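Local coordinates for protein endoglucanase (Clostridium thermocellum, PDB 2C4X) that binds beta-glucan chains, xyloglucan among them, through its CBM44 module, and forms the C-terminal PKD-CBM44 part of a cellulosomal enzyme with probable cellulase activity, at residues P183-H188 with W227-G232; L196-W201 with L217-D222. The protein carries 1 engineered substitution. All blocks are in the same frame, centred on the assembly; numbering follows the deposited sequence.

Contact 1: P183-H188 with W227-G232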
loop_
_atom_site.group_PDB
_atom_site.type_symbol
_atom_site.label_atom_id
_atom_site.label_comp_id
_atom_site.label_asym_id
_atom_site.label_seq_id
_atom_site.Cartn_x
_atom_site.Cartn_y
_atom_site.Cartn_z
ATOM N N PRO A 183 0.511 -1.156 -14.939
ATOM C CA PRO A 183 -0.020 0.147 -14.554
ATOM C C PRO A 183 0.783 1.200 -15.307
ATOM O O PRO A 183 1.988 1.012 -15.525
ATOM C CB PRO A 183 0.302 0.244 -13.062
ATOM C CG PRO A 183 0.615 -1.149 -12.633
ATOM C CD PRO A 183 1.174 -1.841 -13.812
ATOM N N TYR A 184 0.122 2.277 -15.713
ATOM C CA TYR A 184 0.795 3.336 -16.426
ATOM C C TYR A 184 0.236 4.693 -16.077
ATOM O O TYR A 184 -0.897 4.828 -15.600
ATOM C CB TYR A 184 0.719 3.120 -17.945
ATOM C CG TYR A 184 -0.669 3.303 -18.533
ATOM C CD1 TYR A 184 -1.113 4.563 -18.970
ATOM C CD2 TYR A 184 -1.520 2.209 -18.691
ATOM C CE1 TYR A 184 -2.379 4.729 -19.522
ATOM C CE2 TYR A 184 -2.786 2.361 -19.238
ATOM C CZ TYR A 184 -3.213 3.616 -19.649
ATOM O OH TYR A 184 -4.470 3.733 -20.202
ATOM N N ILE A 185 1.064 5.698 -16.307
ATOM C CA ILE A 185 0.607 7.078 -16.330
ATOM C C ILE A 185 1.202 7.755 -17.557
ATOM O O ILE A 185 2.412 7.662 -17.830
ATOM C CB ILE A 185 0.903 7.850 -15.022
ATOM C CG1 ILE A 185 0.167 9.202 -15.047
ATOM C CG2 ILE A 185 2.415 8.019 -14.802
ATOM C CD1 ILE A 185 -0.113 9.787 -13.714
HETATM N N MSE A 186 0.329 8.404 -18.314
HETATM C CA MSE A 186 0.675 8.952 -19.599
HETATM C C MSE A 186 0.310 10.438 -19.667
HETATM O O MSE A 186 -0.803 10.784 -20.074
HETATM C CB MSE A 186 -0.035 8.147 -20.699
HETATM C CG MSE A 186 0.285 8.588 -22.110
HETATM SE SE MSE A 186 -0.401 7.357 -23.484
HETATM C CE MSE A 186 -2.225 7.249 -22.865
ATOM N N PRO A 187 1.230 11.321 -19.223
ATOM C CA PRO A 187 1.071 12.753 -19.489
ATOM C C PRO A 187 1.190 13.047 -20.981
ATOM O O PRO A 187 1.941 12.372 -21.700
ATOM C CB PRO A 187 2.237 13.400 -18.732
ATOM C CG PRO A 187 2.752 12.346 -17.813
ATOM C CD PRO A 187 2.448 11.042 -18.441
ATOM N N HIS A 188 0.436 14.036 -21.442
ATOM C CA HIS A 188 0.439 14.428 -22.843
ATOM C C HIS A 188 0.053 15.897 -22.906
ATOM O O HIS A 188 -0.613 16.400 -21.991
ATOM C CB HIS A 188 -0.556 13.570 -23.653
ATOM C CG HIS A 188 -1.964 13.608 -23.123
ATOM N ND1 HIS A 188 -2.910 14.492 -23.592
ATOM C CD2 HIS A 188 -2.576 12.886 -22.154
ATOM C CE1 HIS A 188 -4.043 14.316 -22.933
ATOM N NE2 HIS A 188 -3.865 13.351 -22.050
ATOM N N TRP A 227 0.363 19.371 -17.840
ATOM C CA TRP A 227 -0.073 18.444 -18.887
ATOM C C TRP A 227 -1.167 17.540 -18.360
ATOM O O TRP A 227 -1.012 16.967 -17.274
ATOM C CB TRP A 227 1.099 17.582 -19.369
ATOM C CG TRP A 227 2.067 18.281 -20.288
ATOM C CD1 TRP A 227 2.223 19.631 -20.458
ATOM C CD2 TRP A 227 3.031 17.655 -21.142
ATOM N NE1 TRP A 227 3.216 19.880 -21.377
ATOM C CE2 TRP A 227 3.731 18.685 -21.809
ATOM C CE3 TRP A 227 3.363 16.318 -21.419
ATOM C CZ2 TRP A 227 4.752 18.421 -22.737
ATOM C CZ3 TRP A 227 4.368 16.056 -22.343
ATOM C CH2 TRP A 227 5.048 17.103 -22.993
ATOM N N PRO A 228 -2.280 17.409 -19.115
ATOM C CA PRO A 228 -3.284 16.420 -18.738
ATOM C C PRO A 228 -2.663 15.020 -18.717
ATOM O O PRO A 228 -1.658 14.775 -19.404
ATOM C CB PRO A 228 -4.357 16.555 -19.826
ATOM C CG PRO A 228 -3.699 17.268 -20.953
ATOM C CD PRO A 228 -2.669 18.156 -20.327
ATOM N N GLN A 229 -3.232 14.129 -17.905
ATOM C CA GLN A 229 -2.664 12.799 -17.686
ATOM C C GLN A 229 -3.706 11.710 -17.864
ATOM O O GLN A 229 -4.856 11.857 -17.421
ATOM C CB GLN A 229 -2.096 12.696 -16.267
ATOM C CG GLN A 229 -1.068 13.748 -15.913
ATOM C CD GLN A 229 -0.791 13.826 -14.417
ATOM O OE1 GLN A 229 -1.548 13.294 -13.599
ATOM N NE2 GLN A 229 0.284 14.508 -14.052
ATOM N N GLN A 230 -3.315 10.619 -18.516
ATOM C CA GLN A 230 -4.111 9.400 -18.487
ATOM C C GLN A 230 -3.418 8.395 -17.579
ATOM O O GLN A 230 -2.244 8.084 -17.782
ATOM C CB GLN A 230 -4.291 8.823 -19.889
ATOM C CG GLN A 230 -5.188 7.593 -19.934
ATOM C CD GLN A 230 -5.342 7.050 -21.333
ATOM O OE1 GLN A 230 -5.002 5.896 -21.599
ATOM N NE2 GLN A 230 -5.850 7.883 -22.245
HETATM N N MSE A 231 -4.136 7.910 -16.567
HETATM C CA MSE A 231 -3.636 6.846 -15.702
HETATM C C MSE A 231 -4.456 5.579 -15.944
HETATM O O MSE A 231 -5.665 5.646 -16.149
HETATM C CB MSE A 231 -3.733 7.280 -14.239
HETATM C CG MSE A 231 -3.195 6.291 -13.207
HETATM SE SE MSE A 231 -3.492 6.941 -11.343
HETATM C CE MSE A 231 -5.358 6.534 -11.184
ATOM N N GLY A 232 -3.814 4.423 -15.931
ATOM C CA GLY A 232 -4.585 3.195 -16.048
ATOM C C GLY A 232 -3.792 1.920 -15.898
ATOM O O GLY A 232 -2.664 1.923 -15.416
#

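Contact 2: L196-W201 with L217-D222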
loop_
_atom_site.group_PDB
_atom_site.type_symbol
_atom_site.label_atom_id
_atom_site.label_comp_id
_atom_site.label_asym_id
_atom_site.label_seq_id
_atom_site.Cartn_x
_atom_site.Cartn_y
_atom_site.Cartn_z
ATOM N N LEU A 196 4.139 11.219 -23.065
ATOM C CA LEU A 196 5.162 10.560 -22.245
ATOM C C LEU A 196 4.613 9.271 -21.682
ATOM O O LEU A 196 3.528 9.249 -21.125
ATOM C CB LEU A 196 5.626 11.464 -21.094
ATOM C CG LEU A 196 6.055 12.896 -21.439
ATOM C CD1 LEU A 196 6.428 13.661 -20.154
ATOM C CD2 LEU A 196 7.219 12.914 -22.420
ATOM N N TRP A 197 5.379 8.201 -21.802
ATOM C CA TRP A 197 4.932 6.905 -21.321
ATOM C C TRP A 197 5.713 6.487 -20.079
ATOM O O TRP A 197 6.942 6.369 -20.114
ATOM C CB TRP A 197 5.053 5.865 -22.430
ATOM C CG TRP A 197 4.579 4.500 -22.016
ATOM C CD1 TRP A 197 5.355 3.441 -21.673
ATOM C CD2 TRP A 197 3.220 4.064 -21.897
ATOM N NE1 TRP A 197 4.571 2.360 -21.359
ATOM C CE2 TRP A 197 3.252 2.717 -21.479
ATOM C CE3 TRP A 197 1.979 4.683 -22.100
ATOM C CZ2 TRP A 197 2.094 1.973 -21.263
ATOM C CZ3 TRP A 197 0.825 3.948 -21.883
ATOM C CH2 TRP A 197 0.889 2.601 -21.473
ATOM N N ASN A 198 4.988 6.309 -18.978
ATOM C CA ASN A 198 5.551 5.768 -17.739
ATOM C C ASN A 198 4.744 4.554 -17.330
ATOM O O ASN A 198 3.514 4.628 -17.254
ATOM C CB ASN A 198 5.509 6.818 -16.629
ATOM C CG ASN A 198 6.123 8.132 -17.062
ATOM O OD1 ASN A 198 7.335 8.299 -17.009
ATOM N ND2 ASN A 198 5.290 9.060 -17.525
ATOM N N SER A 199 5.417 3.435 -17.069
ATOM C CA SER A 199 4.697 2.218 -16.704
ATOM C C SER A 199 5.537 1.284 -15.849
ATOM O O SER A 199 6.761 1.399 -15.800
ATOM C CB SER A 199 4.214 1.474 -17.956
ATOM O OG SER A 199 5.280 0.773 -18.569
ATOM N N THR A 200 4.874 0.351 -15.186
ATOM C CA THR A 200 5.583 -0.699 -14.472
ATOM C C THR A 200 5.229 -2.039 -15.111
ATOM O O THR A 200 4.215 -2.661 -14.794
ATOM C CB THR A 200 5.301 -0.646 -12.965
ATOM O OG1 THR A 200 5.658 0.657 -12.483
ATOM C CG2 THR A 200 6.132 -1.701 -12.210
ATOM N N TRP A 201 6.085 -2.457 -16.037
ATOM C CA TRP A 201 5.859 -3.647 -16.834
ATOM C C TRP A 201 6.084 -4.910 -15.997
ATOM O O TRP A 201 7.143 -5.078 -15.383
ATOM C CB TRP A 201 6.778 -3.626 -18.057
ATOM C CG TRP A 201 6.471 -4.675 -19.069
ATOM C CD1 TRP A 201 5.589 -4.580 -20.110
ATOM C CD2 TRP A 201 7.046 -5.988 -19.144
ATOM N NE1 TRP A 201 5.587 -5.751 -20.836
ATOM C CE2 TRP A 201 6.462 -6.636 -20.260
ATOM C CE3 TRP A 201 8.002 -6.677 -18.382
ATOM C CZ2 TRP A 201 6.799 -7.941 -20.631
ATOM C CZ3 TRP A 201 8.334 -7.980 -18.749
ATOM C CH2 TRP A 201 7.734 -8.595 -19.866
ATOM N N LEU A 217 4.231 2.733 -9.107
ATOM C CA LEU A 217 4.608 3.475 -10.303
ATOM C C LEU A 217 4.893 4.925 -9.924
ATOM O O LEU A 217 4.085 5.557 -9.244
ATOM C CB LEU A 217 3.473 3.400 -11.327
ATOM C CG LEU A 217 3.575 4.283 -12.573
ATOM C CD1 LEU A 217 4.743 3.873 -13.439
ATOM C CD2 LEU A 217 2.291 4.228 -13.343
ATOM N N THR A 218 6.040 5.446 -10.352
ATOM C CA THR A 218 6.377 6.847 -10.104
ATOM C C THR A 218 6.245 7.701 -11.363
ATOM O O THR A 218 6.807 7.365 -12.418
ATOM C CB THR A 218 7.798 6.998 -9.510
ATOM O OG1 THR A 218 7.905 6.182 -8.345
ATOM C CG2 THR A 218 8.090 8.447 -9.121
ATOM N N LEU A 219 5.486 8.791 -11.253
ATOM C CA LEU A 219 5.511 9.840 -12.269
ATOM C C LEU A 219 6.791 10.654 -12.046
ATOM O O LEU A 219 6.961 11.234 -10.979
ATOM C CB LEU A 219 4.268 10.738 -12.170
ATOM C CG LEU A 219 4.185 11.893 -13.185
ATOM C CD1 LEU A 219 3.999 11.347 -14.607
ATOM C CD2 LEU A 219 3.069 12.872 -12.841
ATOM N N PRO A 220 7.710 10.675 -13.037
ATOM C CA PRO A 220 8.990 11.370 -12.849
ATOM C C PRO A 220 8.844 12.860 -12.529
ATOM O O PRO A 220 7.904 13.518 -12.990
ATOM C CB PRO A 220 9.699 11.174 -14.195
ATOM C CG PRO A 220 9.068 9.952 -14.775
ATOM C CD PRO A 220 7.627 10.034 -14.363
ATOM N N GLU A 221 9.787 13.376 -11.750
ATOM C CA GLU A 221 9.772 14.770 -11.301
ATOM C C GLU A 221 9.852 15.837 -12.406
ATOM O O GLU A 221 9.411 16.972 -12.201
ATOM C CB GLU A 221 10.896 14.992 -10.290
ATOM C CG GLU A 221 10.422 15.705 -9.050
ATOM C CD GLU A 221 10.980 15.091 -7.781
ATOM O OE1 GLU A 221 12.172 15.339 -7.477
ATOM O OE2 GLU A 221 10.222 14.371 -7.084
ATOM N N ASP A 222 10.415 15.480 -13.557
ATOM C CA ASP A 222 10.630 16.450 -14.642
ATOM C C ASP A 222 9.455 16.625 -15.618
ATOM O O ASP A 222 9.552 17.395 -16.572
ATOM C CB ASP A 222 11.939 16.155 -15.399
ATOM C CG ASP A 222 11.930 14.800 -16.106
ATOM O OD1 ASP A 222 10.959 14.026 -15.956
ATOM O OD2 ASP A 222 12.909 14.510 -16.827
#

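Contact 1: P183-H188 with W227-G232
Tyr184 lies flat over the backbone of Gly232 and meets the amide of Gln230 with its hydroxyl. Its CB leaves on the face of the sheet and CG stands between the backbone N and the carbonyl carbon (chi1 70°); the ring beyond it lies over the neighbouring strand. Tyr184 CD2 comes to 3.5 Å from Gly232 O, and Tyr184 CE2 rests at the same distance from Gly232 C. With no side chain on the glycine, its CA forms a CH-pi contact 4.0 Å from the ring centroid, and Gly232 N lies over the ring centre. Along the other edge, Tyr184 CE1 approaches Gln230 OE1 (3.5 Å). At the tip, Tyr184 OH donates to Gln230 OE1 over 2.6 Å, in the carbonyl plane and on a lone pair, with ring and amide planes 60° apart. The selenomethionine Met186 runs beside Gln230 in the same direction, its CE 3.3 Å from that same OE1. Gln230 NE2 is taken up by Asp155 OD1, so both ends of this amide are held.

Beneath these side chains strands 183-187 and 229-232 run antiparallel, with Tyr184-Gly232 and Met186-Gln230 as hydrogen-bonded pairs. Beyond them His188 N adds a bond to Pro228 O, nearly along the C=O axis, while the imidazole crosses the Pro228 ring at about a right angle, His188 CE1 3.6 Å from Pro228 CG. Ile185, Pro187, Gln229 and Met231 face the other way, into the beta-sandwich of CBM44, where Gln229 bonds to Ile159 and Val160.

The two are neighbouring interior strands of one five-stranded sheet. Backbone bonds set their register, and the phenol-carboxamide bond, together with Asp155, would fix which way the Gln230 amide is turned.

Contact 2: L196-W201 with L217-D222
The CD1 methyl of Leu217 overlaps the hydroxyl of Thr200, 3.5 Å from Thr200 OG1, the two side chains passing antiparallel to each other. Leu217 already leaves its backbone toward 196-201, and with CG anti to the backbone N (chi1 171°) the methyls lie against that segment: Leu217 CD1 also settles on the backbone, 3.6 Å from Ser199 C, while Leu217 CD2 is 4.1 Å from Asn198 O. The Thr200 hydroxyl is nevertheless engaged: it is hydrogen-bonded to Thr216 O, on the residue just before Leu217, which ties the threonine to the strand that carries the leucine.

Farther along, Asn198 and Pro220 reach toward each other tip to tip. The Asn198 CG is anti to its carbonyl carbon (chi1 -52°), and the carboxamide brings OD1 up to the CD-CG end of the proline ring, 3.2 Å from Pro220 CD and 3.3 Å from Pro220 CG. The amide nitrogen serves a different strand, being hydrogen-bonded to Ile185 O, although Asn198 ND2 also passes 3.9 Å from Leu219 CD1. Leu219 in turn touches Pro187 of strand 178-187 and Met166 of strand 165-172.

The two segments belong to strands 198-203 and 211-218, outermost members of opposing five-stranded antiparallel sheets; where they touch, residues 198-200 and 217-220 run 151° apart, roughly antiparallel. Their contact therefore closes one side of the CBM44 beta-sandwich, with Leu217 resting on Phe168 of the sheet it belongs to.

Methyls and proline carbons here meet oxygens and backbone, and the two segments share no hydrogen bond. The short approach of Asn198 OD1 to Pro220 CD, a carbon bonded to the proline's amide nitrogen, may gain a little from that carbon's weak polarity, but the join is chiefly van der Waals packing.

Contact 2 is nested inside the chain loop closed by contact 1, and their centres lie about 9 Å apart. Strand 178-187 connects them: on one side it pairs with 229-238, on the other with 198-203, where Asn198 O lies 2.8 Å from Ile185 N and Pro187 O the same distance from Leu196 N, both probable hydrogen bonds. Contact 1 thus joins strands within one sheet, whereas contact 2 bridges from that sheet's edge to the opposing one. Trp197, next to Asn198, stacks on Tyr184, so segments 196-201 and 183-188 also meet through their rings. The CBM44 calcium site is separate, the ion about 13 Å from the Met231 side chain.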